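Local coordinates for protein phosphatidylserine synthase (Haemophilus influenzae, PDB 3HSI) that belongs to the phospholipase D superfamily, whose members are recognised by HKD sequence motifs, at residues L266-Y280 and Y363-L376. Numbering follows the deposited sequence.
Sequences LFLQVQKKLVICTPY and YHLKGVWVDDRYIL
Leu266, in the last turn of its helix, lays CD2 over one face of the Tyr374 ring, 3.9 Å from the ring centroid, a CH-pi contact suited to a branched apolar tip. Its CB meets CG2 of Val370, and Phe267 takes CG2 of Val368 at its ring edge. Past the helix, the chain turns the N-H groups of Gln271, Lys272 and Lys273 to the carboxylate of Asp371, the aspartate of an HKD motif begun by His364 and Lys366. OD2 accepts Gln271 N through its syn lone pair at 2.9 Å, while its anti lone pair takes Arg373 NH1 in a salt bridge, with OD2 lying in the guanidinium plane. OD1 is gripped by Lys272 N from above the carboxylate plane and by Lys273 N nearly along its C-O axis, at 2.8 and 2.9 Å. Four N-H donors thus fix the carboxylate's rotation; a short acidic side chain fits so close to the main chain.

Antiparallel pairing follows: Val275 N bonds to Trp369 O, and Trp369 N to Val275 O, each at 2.9 Å. Beta-branched Val275 presses CG1, anti to its backbone N (chi1 -178°), on Trp369 CE3 at 3.6 Å. The small Cys277 brings SG to the indole edge, 3.8 Å from CZ3, opposite Gly367, where the indole crowds the place of a side chain. Pro279's compact ring sets CG beside His364 CD2 and CD beside Leu365 O.

Strand 273-277 lies between strands 367-370 and 300-306 in a mixed sheet. Helix 258-268 covers the Val368 and Val370 face; helix 405-415 packs on Trp369 across the sheet.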
ATOM      1  N   LEU C 266      15.564  19.650   0.133  1.00 21.92           N
ATOM      2  CA  LEU C 266      16.427  20.089  -0.955  1.00 21.55           C
ATOM      3  C   LEU C 266      15.607  20.922  -1.958  1.00 21.36           C
ATOM      4  O   LEU C 266      16.008  22.012  -2.329  1.00 22.00           O
ATOM      5  CB  LEU C 266      17.146  18.902  -1.612  1.00 20.12           C
ATOM      6  CG  LEU C 266      18.352  18.242  -0.898  1.00 20.30           C
ATOM      7  CD1 LEU C 266      18.796  16.957  -1.627  1.00 18.24           C
ATOM      8  CD2 LEU C 266      19.551  19.193  -0.844  1.00 17.30           C
ATOM      9  N   PHE C 267      14.426  20.442  -2.325  1.00 22.61           N
ATOM     10  CA  PHE C 267      13.530  21.127  -3.273  1.00 22.71           C
ATOM     11  C   PHE C 267      13.040  22.457  -2.711  1.00 24.16           C
ATOM     12  O   PHE C 267      12.872  23.423  -3.452  1.00 24.20           O
ATOM     13  CB  PHE C 267      12.294  20.282  -3.562  1.00 22.49           C
ATOM     14  CG  PHE C 267      12.471  19.245  -4.646  1.00 23.33           C
ATOM     15  CD1 PHE C 267      11.512  19.111  -5.654  1.00 22.91           C
ATOM     16  CD2 PHE C 267      13.544  18.372  -4.639  1.00 22.43           C
ATOM     17  CE1 PHE C 267      11.656  18.140  -6.640  1.00 23.95           C
ATOM     18  CE2 PHE C 267      13.689  17.391  -5.627  1.00 22.01           C
ATOM     19  CZ  PHE C 267      12.742  17.279  -6.622  1.00 22.53           C
ATOM     20  N   LEU C 268      12.775  22.510  -1.409  1.00 24.27           N
ATOM     21  CA  LEU C 268      12.345  23.772  -0.808  1.00 25.12           C
ATOM     22  C   LEU C 268      13.451  24.780  -0.702  1.00 25.46           C
ATOM     23  O   LEU C 268      13.169  25.954  -0.592  1.00 26.82           O
ATOM     24  CB  LEU C 268      11.796  23.553   0.595  1.00 25.51           C
ATOM     25  CG  LEU C 268      10.435  22.895   0.671  1.00 25.62           C
ATOM     26  CD1 LEU C 268      10.251  22.389   2.065  1.00 25.98           C
ATOM     27  CD2 LEU C 268       9.379  23.904   0.288  1.00 26.63           C
ATOM     28  N   GLN C 269      14.701  24.324  -0.675  1.00 25.31           N
ATOM     29  CA  GLN C 269      15.835  25.202  -0.439  1.00 25.08           C
ATOM     30  C   GLN C 269      16.602  25.596  -1.684  1.00 24.96           C
ATOM     31  O   GLN C 269      17.713  26.097  -1.580  1.00 26.10           O
ATOM     32  CB  GLN C 269      16.819  24.556   0.563  1.00 25.62           C
ATOM     33  CG  GLN C 269      16.378  24.755   2.020  1.00 26.72           C
ATOM     34  CD  GLN C 269      16.479  26.210   2.425  1.00 29.56           C
ATOM     35  OE1 GLN C 269      17.563  26.794   2.383  1.00 30.67           O
ATOM     36  NE2 GLN C 269      15.346  26.811   2.807  1.00 30.30           N
ATOM     37  N   VAL C 270      16.036  25.358  -2.856  1.00 24.07           N
ATOM     38  CA  VAL C 270      16.590  25.861  -4.102  1.00 23.80           C
ATOM     39  C   VAL C 270      16.615  27.397  -4.122  1.00 24.88           C
ATOM     40  O   VAL C 270      15.590  28.050  -3.902  1.00 24.80           O
ATOM     41  CB  VAL C 270      15.791  25.329  -5.302  1.00 23.60           C
ATOM     42  CG1 VAL C 270      16.286  25.953  -6.638  1.00 21.51           C
ATOM     43  CG2 VAL C 270      15.887  23.819  -5.339  1.00 22.49           C
ATOM     44  N   GLN C 271      17.785  27.976  -4.383  1.00 24.86           N
ATOM     45  CA  GLN C 271      17.887  29.424  -4.453  1.00 25.67           C
ATOM     46  C   GLN C 271      17.801  29.928  -5.894  1.00 25.52           C
ATOM     47  O   GLN C 271      17.257  31.008  -6.139  1.00 26.52           O
ATOM     48  CB  GLN C 271      19.189  29.910  -3.803  1.00 26.03           C
ATOM     49  CG  GLN C 271      19.338  29.538  -2.332  1.00 28.38           C
ATOM     50  CD  GLN C 271      18.209  30.083  -1.470  1.00 33.63           C
ATOM     51  OE1 GLN C 271      17.269  29.359  -1.124  1.00 38.28           O
ATOM     52  NE2 GLN C 271      18.294  31.361  -1.116  1.00 35.76           N
ATOM     53  N   LYS C 272      18.336  29.144  -6.833  1.00 25.00           N
ATOM     54  CA  LYS C 272      18.469  29.538  -8.233  1.00 25.14           C
ATOM     55  C   LYS C 272      17.969  28.479  -9.217  1.00 24.46           C
ATOM     56  O   LYS C 272      17.134  28.775 -10.071  1.00 24.73           O
ATOM     57  CB  LYS C 272      19.938  29.863  -8.560  1.00 24.65           C
ATOM     58  CG  LYS C 272      20.389  31.198  -8.009  1.00 28.00           C
ATOM     59  CD  LYS C 272      21.818  31.476  -8.372  1.00 33.75           C
ATOM     60  CE  LYS C 272      22.191  32.900  -8.004  1.00 38.13           C
ATOM     61  NZ  LYS C 272      21.913  33.893  -9.081  1.00 40.11           N
ATOM     62  N   LYS C 273      18.521  27.267  -9.134  1.00 23.85           N
ATOM     63  CA  LYS C 273      18.238  26.230 -10.136  1.00 24.25           C
ATOM     64  C   LYS C 273      18.184  24.844  -9.514  1.00 22.81           C
ATOM     65  O   LYS C 273      18.972  24.511  -8.632  1.00 24.69           O
ATOM     66  CB  LYS C 273      19.229  26.281 -11.337  1.00 24.23           C
ATOM     67  CG  LYS C 273      18.985  25.165 -12.362  1.00 27.93           C
ATOM     68  CD  LYS C 273      19.159  25.588 -13.838  1.00 34.24           C
ATOM     69  CE  LYS C 273      19.681  24.430 -14.687  1.00 34.36           C
ATOM     70  NZ  LYS C 273      21.200  24.312 -14.484  1.00 35.99           N
ATOM     71  N   LEU C 274      17.216  24.061  -9.971  1.00 21.57           N
ATOM     72  CA  LEU C 274      17.052  22.671  -9.582  1.00 20.13           C
ATOM     73  C   LEU C 274      17.183  21.854 -10.825  1.00 19.40           C
ATOM     74  O   LEU C 274      16.533  22.144 -11.816  1.00 20.27           O
ATOM     75  CB  LEU C 274      15.650  22.453  -9.009  1.00 19.23           C
ATOM     76  CG  LEU C 274      15.231  21.026  -8.673  1.00 18.54           C
ATOM     77  CD1 LEU C 274      16.186  20.460  -7.627  1.00 17.08           C
ATOM     78  CD2 LEU C 274      13.738  21.018  -8.144  1.00 18.80           C
ATOM     79  N   VAL C 275      18.018  20.833 -10.776  1.00 18.76           N
ATOM     80  CA  VAL C 275      18.073  19.865 -11.866  1.00 18.75           C
ATOM     81  C   VAL C 275      17.624  18.524 -11.328  1.00 19.10           C
ATOM     82  O   VAL C 275      18.023  18.134 -10.253  1.00 20.37           O
ATOM     83  CB  VAL C 275      19.520  19.733 -12.456  1.00 18.27           C
ATOM     84  CG1 VAL C 275      19.547  18.749 -13.635  1.00 15.87           C
ATOM     85  CG2 VAL C 275      20.034  21.127 -12.910  1.00 17.65           C
ATOM     86  N   ILE C 276      16.826  17.803 -12.092  1.00 19.80           N
ATOM     87  CA  ILE C 276      16.319  16.507 -11.664  1.00 20.46           C
ATOM     88  C   ILE C 276      16.463  15.531 -12.812  1.00 20.79           C
ATOM     89  O   ILE C 276      16.179  15.872 -13.971  1.00 20.87           O
ATOM     90  CB  ILE C 276      14.810  16.606 -11.351  1.00 20.63           C
ATOM     91  CG1 ILE C 276      14.535  17.603 -10.223  1.00 20.37           C
ATOM     92  CG2 ILE C 276      14.227  15.222 -11.029  1.00 21.26           C
ATOM     93  CD1 ILE C 276      13.008  17.992 -10.128  1.00 19.52           C
ATOM     94  N   CYS C 277      16.959  14.338 -12.505  1.00 22.06           N
ATOM     95  CA  CYS C 277      16.897  13.197 -13.421  1.00 22.64           C
ATOM     96  C   CYS C 277      15.957  12.190 -12.813  1.00 22.94           C
ATOM     97  O   CYS C 277      16.045  11.895 -11.621  1.00 22.69           O
ATOM     98  CB  CYS C 277      18.268  12.562 -13.577  1.00 22.76           C
ATOM     99  SG  CYS C 277      19.255  13.378 -14.843  1.00 27.15           S
ATOM    100  N   THR C 278      15.053  11.662 -13.621  1.00 23.25           N
ATOM    101  CA  THR C 278      14.190  10.589 -13.177  1.00 24.04           C
ATOM    102  C   THR C 278      13.945   9.728 -14.417  1.00 25.29           C
ATOM    103  O   THR C 278      13.848  10.275 -15.546  1.00 24.28           O
ATOM    104  CB  THR C 278      12.837  11.163 -12.556  1.00 23.97           C
ATOM    105  OG1 THR C 278      12.017  10.088 -12.102  1.00 25.60           O
ATOM    106  CG2 THR C 278      12.038  11.934 -13.555  1.00 24.39           C
ATOM    107  N   PRO C 279      13.842   8.389 -14.239  1.00 26.39           N
ATOM    108  CA  PRO C 279      13.542   7.505 -15.379  1.00 27.62           C
ATOM    109  C   PRO C 279      12.182   7.779 -16.020  1.00 29.11           C
ATOM    110  O   PRO C 279      12.106   7.986 -17.242  1.00 30.83           O
ATOM    111  CB  PRO C 279      13.551   6.114 -14.758  1.00 27.75           C
ATOM    112  CG  PRO C 279      14.224   6.296 -13.419  1.00 27.72           C
ATOM    113  CD  PRO C 279      13.921   7.646 -12.971  1.00 25.73           C
ATOM    114  N   TYR C 280      11.137   7.806 -15.197  1.00 29.98           N
ATOM    115  CA  TYR C 280       9.743   8.039 -15.641  1.00 31.46           C
ATOM    116  C   TYR C 280       9.293   9.356 -15.051  1.00 29.99           C
ATOM    117  O   TYR C 280       9.608   9.645 -13.909  1.00 30.70           O
ATOM    118  CB  TYR C 280       8.783   6.923 -15.130  1.00 31.60           C
ATOM    119  CG  TYR C 280       9.467   5.570 -14.997  1.00 37.21           C
ATOM    120  CD1 TYR C 280       9.774   4.817 -16.129  1.00 41.77           C
ATOM    121  CD2 TYR C 280       9.879   5.085 -13.752  1.00 41.52           C
ATOM    122  CE1 TYR C 280      10.449   3.594 -16.040  1.00 44.67           C
ATOM    123  CE2 TYR C 280      10.558   3.856 -13.640  1.00 45.92           C
ATOM    124  CZ  TYR C 280      10.831   3.110 -14.800  1.00 48.12           C
ATOM    125  OH  TYR C 280      11.497   1.893 -14.730  1.00 52.03           O
ATOM    126  N   TYR C 363      16.657   4.395 -20.666  1.00 20.22           N
ATOM    127  CA  TYR C 363      17.076   5.431 -19.761  1.00 21.32           C
ATOM    128  C   TYR C 363      16.671   5.125 -18.337  1.00 21.26           C
ATOM    129  O   TYR C 363      15.515   4.992 -18.052  1.00 20.87           O
ATOM    130  CB  TYR C 363      16.466   6.748 -20.219  1.00 20.37           C
ATOM    131  CG  TYR C 363      16.759   7.960 -19.378  1.00 21.29           C
ATOM    132  CD1 TYR C 363      17.860   8.747 -19.655  1.00 20.10           C
ATOM    133  CD2 TYR C 363      15.881   8.370 -18.351  1.00 23.46           C
ATOM    134  CE1 TYR C 363      18.114   9.890 -18.953  1.00 22.31           C
ATOM    135  CE2 TYR C 363      16.135   9.527 -17.611  1.00 21.95           C
ATOM    136  CZ  TYR C 363      17.262  10.291 -17.931  1.00 23.63           C
ATOM    137  OH  TYR C 363      17.592  11.440 -17.241  1.00 21.59           O
ATOM    138  N   HIS C 364      17.640   5.070 -17.435  1.00 22.27           N
ATOM    139  CA  HIS C 364      17.336   4.832 -16.040  1.00 23.40           C
ATOM    140  C   HIS C 364      18.114   5.764 -15.084  1.00 23.76           C
ATOM    141  O   HIS C 364      18.572   5.308 -14.046  1.00 24.23           O
ATOM    142  CB  HIS C 364      17.689   3.386 -15.729  1.00 23.97           C
ATOM    143  CG  HIS C 364      17.118   2.880 -14.445  1.00 27.85           C
ATOM    144  ND1 HIS C 364      17.914   2.485 -13.376  1.00 28.59           N
ATOM    145  CD2 HIS C 364      15.830   2.700 -14.055  1.00 24.69           C
ATOM    146  CE1 HIS C 364      17.135   2.078 -12.388  1.00 27.96           C
ATOM    147  NE2 HIS C 364      15.870   2.208 -12.771  1.00 29.59           N
ATOM    148  N   LEU C 365      18.278   7.042 -15.424  1.00 23.34           N
ATOM    149  CA  LEU C 365      19.028   7.960 -14.551  1.00 24.25           C
ATOM    150  C   LEU C 365      18.132   8.586 -13.494  1.00 23.90           C
ATOM    151  O   LEU C 365      16.967   8.943 -13.754  1.00 22.82           O
ATOM    152  CB  LEU C 365      19.677   9.106 -15.340  1.00 24.93           C
ATOM    153  CG  LEU C 365      20.610   8.857 -16.503  1.00 26.87           C
ATOM    154  CD1 LEU C 365      20.846  10.201 -17.176  1.00 28.94           C
ATOM    155  CD2 LEU C 365      21.888   8.333 -16.047  1.00 28.88           C
ATOM    156  N   LYS C 366      18.704   8.704 -12.306  1.00 24.36           N
ATOM    157  CA  LYS C 366      18.084   9.385 -11.152  1.00 24.40           C
ATOM    158  C   LYS C 366      19.151  10.354 -10.629  1.00 23.81           C
ATOM    159  O   LYS C 366      20.346  10.042 -10.656  1.00 22.85           O
ATOM    160  CB  LYS C 366      17.767   8.386 -10.028  1.00 25.29           C
ATOM    161  CG  LYS C 366      17.074   7.072 -10.428  1.00 28.37           C
ATOM    162  CD  LYS C 366      18.078   5.957 -10.567  1.00 31.93           C
ATOM    163  CE  LYS C 366      17.395   4.651 -10.922  1.00 36.32           C
ATOM    164  NZ  LYS C 366      16.436   4.067  -9.869  1.00 39.18           N
ATOM    165  N   GLY C 367      18.719  11.523 -10.175  1.00 23.38           N
ATOM    166  CA  GLY C 367      19.604  12.507  -9.562  1.00 22.72           C
ATOM    167  C   GLY C 367      18.883  13.796  -9.220  1.00 22.38           C
ATOM    168  O   GLY C 367      17.798  14.105  -9.755  1.00 22.18           O
ATOM    169  N   VAL C 368      19.444  14.523  -8.269  1.00 22.74           N
ATOM    170  CA  VAL C 368      18.931  15.852  -7.881  1.00 21.98           C
ATOM    171  C   VAL C 368      20.151  16.713  -7.685  1.00 21.53           C
ATOM    172  O   VAL C 368      21.100  16.299  -7.045  1.00 20.75           O
ATOM    173  CB  VAL C 368      18.092  15.844  -6.576  1.00 23.11           C
ATOM    174  CG1 VAL C 368      17.732  17.273  -6.182  1.00 22.10           C
ATOM    175  CG2 VAL C 368      16.787  14.986  -6.717  1.00 20.78           C
ATOM    176  N   TRP C 369      20.143  17.886  -8.300  1.00 21.13           N
ATOM    177  CA  TRP C 369      21.174  18.861  -8.088  1.00 21.02           C
ATOM    178  C   TRP C 369      20.519  20.184  -7.670  1.00 20.54           C
ATOM    179  O   TRP C 369      19.617  20.677  -8.340  1.00 21.51           O
ATOM    180  CB  TRP C 369      21.953  19.114  -9.373  1.00 20.45           C
ATOM    181  CG  TRP C 369      22.758  18.012  -9.962  1.00 19.36           C
ATOM    182  CD1 TRP C 369      24.135  17.890  -9.926  1.00 17.21           C
ATOM    183  CD2 TRP C 369      22.284  16.923 -10.787  1.00 19.67           C
ATOM    184  NE1 TRP C 369      24.536  16.774 -10.666  1.00 18.83           N
ATOM    185  CE2 TRP C 369      23.426  16.179 -11.211  1.00 20.50           C
ATOM    186  CE3 TRP C 369      21.022  16.510 -11.209  1.00 20.01           C
ATOM    187  CZ2 TRP C 369      23.326  15.048 -12.033  1.00 21.14           C
ATOM    188  CZ3 TRP C 369      20.927  15.395 -12.035  1.00 22.51           C
ATOM    189  CH2 TRP C 369      22.066  14.677 -12.434  1.00 21.03           C
ATOM    190  N   VAL C 370      21.011  20.758  -6.584  1.00 20.87           N
ATOM    191  CA  VAL C 370      20.504  22.033  -6.058  1.00 21.78           C
ATOM    192  C   VAL C 370      21.564  23.101  -6.221  1.00 22.89           C
ATOM    193  O   VAL C 370      22.666  22.986  -5.668  1.00 23.58           O
ATOM    194  CB  VAL C 370      20.069  21.896  -4.592  1.00 21.31           C
ATOM    195  CG1 VAL C 370      19.668  23.293  -3.986  1.00 19.93           C
ATOM    196  CG2 VAL C 370      18.904  20.883  -4.530  1.00 19.65           C
ATOM    197  N   ASP C 371      21.249  24.107  -7.037  1.00 24.64           N
ATOM    198  CA  ASP C 371      22.193  25.219  -7.314  1.00 25.12           C
ATOM    199  C   ASP C 371      23.588  24.599  -7.588  1.00 25.31           C
ATOM    200  O   ASP C 371      23.677  23.615  -8.337  1.00 25.85           O
ATOM    201  CB  ASP C 371      22.195  26.224  -6.153  1.00 25.25           C
ATOM    202  CG  ASP C 371      20.777  26.721  -5.790  1.00 26.90           C
ATOM    203  OD1 ASP C 371      19.905  26.824  -6.667  1.00 29.15           O
ATOM    204  OD2 ASP C 371      20.510  26.997  -4.606  1.00 29.20           O
ATOM    205  N   ASP C 372      24.645  25.106  -6.960  1.00 24.85           N
ATOM    206  CA  ASP C 372      25.991  24.528  -7.096  1.00 25.37           C
ATOM    207  C   ASP C 372      26.477  23.960  -5.762  1.00 24.70           C
ATOM    208  O   ASP C 372      27.685  23.802  -5.535  1.00 24.80           O
ATOM    209  CB  ASP C 372      26.979  25.581  -7.630  1.00 25.31           C
ATOM    210  CG  ASP C 372      26.829  26.930  -6.916  1.00 29.41           C
ATOM    211  OD1 ASP C 372      25.950  27.050  -5.996  1.00 29.67           O
ATOM    212  OD2 ASP C 372      27.575  27.885  -7.272  1.00 33.49           O
ATOM    213  N   ARG C 373      25.522  23.611  -4.908  1.00 23.80           N
ATOM    214  CA  ARG C 373      25.748  23.425  -3.482  1.00 24.25           C
ATOM    215  C   ARG C 373      25.497  21.972  -3.009  1.00 23.16           C
ATOM    216  O   ARG C 373      26.265  21.431  -2.201  1.00 22.42           O
ATOM    217  CB  ARG C 373      24.817  24.414  -2.769  1.00 24.85           C
ATOM    218  CG  ARG C 373      24.924  24.564  -1.264  1.00 29.89           C
ATOM    219  CD  ARG C 373      24.179  25.873  -0.785  1.00 35.51           C
ATOM    220  NE  ARG C 373      22.717  25.698  -0.667  1.00 41.11           N
ATOM    221  CZ  ARG C 373      21.826  25.951  -1.644  1.00 43.90           C
ATOM    222  NH1 ARG C 373      22.231  26.402  -2.828  1.00 46.24           N
ATOM    223  NH2 ARG C 373      20.523  25.767  -1.451  1.00 42.23           N
ATOM    224  N   TYR C 374      24.439  21.342  -3.530  1.00 22.56           N
ATOM    225  CA  TYR C 374      24.129  19.932  -3.232  1.00 22.17           C
ATOM    226  C   TYR C 374      23.965  19.082  -4.470  1.00 22.16           C
ATOM    227  O   TYR C 374      23.378  19.529  -5.467  1.00 22.77           O
ATOM    228  CB  TYR C 374      22.820  19.827  -2.479  1.00 22.09           C
ATOM    229  CG  TYR C 374      22.789  20.553  -1.160  1.00 23.36           C
ATOM    230  CD1 TYR C 374      23.335  19.967  -0.013  1.00 22.81           C
ATOM    231  CD2 TYR C 374      22.204  21.803  -1.060  1.00 22.14           C
ATOM    232  CE1 TYR C 374      23.300  20.598   1.205  1.00 24.93           C
ATOM    233  CE2 TYR C 374      22.172  22.470   0.157  1.00 25.75           C
ATOM    234  CZ  TYR C 374      22.715  21.849   1.285  1.00 26.44           C
ATOM    235  OH  TYR C 374      22.676  22.476   2.488  1.00 28.73           O
ATOM    236  N   ILE C 375      24.429  17.837  -4.358  1.00 21.59           N
ATOM    237  CA  ILE C 375      24.387  16.812  -5.406  1.00 21.43           C
ATOM    238  C   ILE C 375      23.988  15.524  -4.679  1.00 21.16           C
ATOM    239  O   ILE C 375      24.767  14.955  -3.916  1.00 21.30           O
ATOM    240  CB  ILE C 375      25.813  16.600  -6.083  1.00 21.40           C
ATOM    241  CG1 ILE C 375      26.332  17.898  -6.695  1.00 22.49           C
ATOM    242  CG2 ILE C 375      25.777  15.557  -7.197  1.00 20.74           C
ATOM    243  CD1 ILE C 375      27.473  18.533  -5.922  1.00 24.95           C
ATOM    244  N   LEU C 376      22.768  15.067  -4.925  1.00 21.15           N
ATOM    245  CA  LEU C 376      22.273  13.844  -4.338  1.00 20.61           C
ATOM    246  C   LEU C 376      22.422  12.673  -5.294  1.00 20.83           C
ATOM    247  O   LEU C 376      21.825  12.663  -6.397  1.00 21.12           O
ATOM    248  CB  LEU C 376      20.794  13.992  -3.988  1.00 20.27           C
ATOM    249  CG  LEU C 376      20.143  12.755  -3.374  1.00 19.72           C
ATOM    250  CD1 LEU C 376      20.856  12.387  -2.075  1.00 19.44           C
ATOM    251  CD2 LEU C 376      18.620  12.963  -3.122  1.00 17.63           C
TER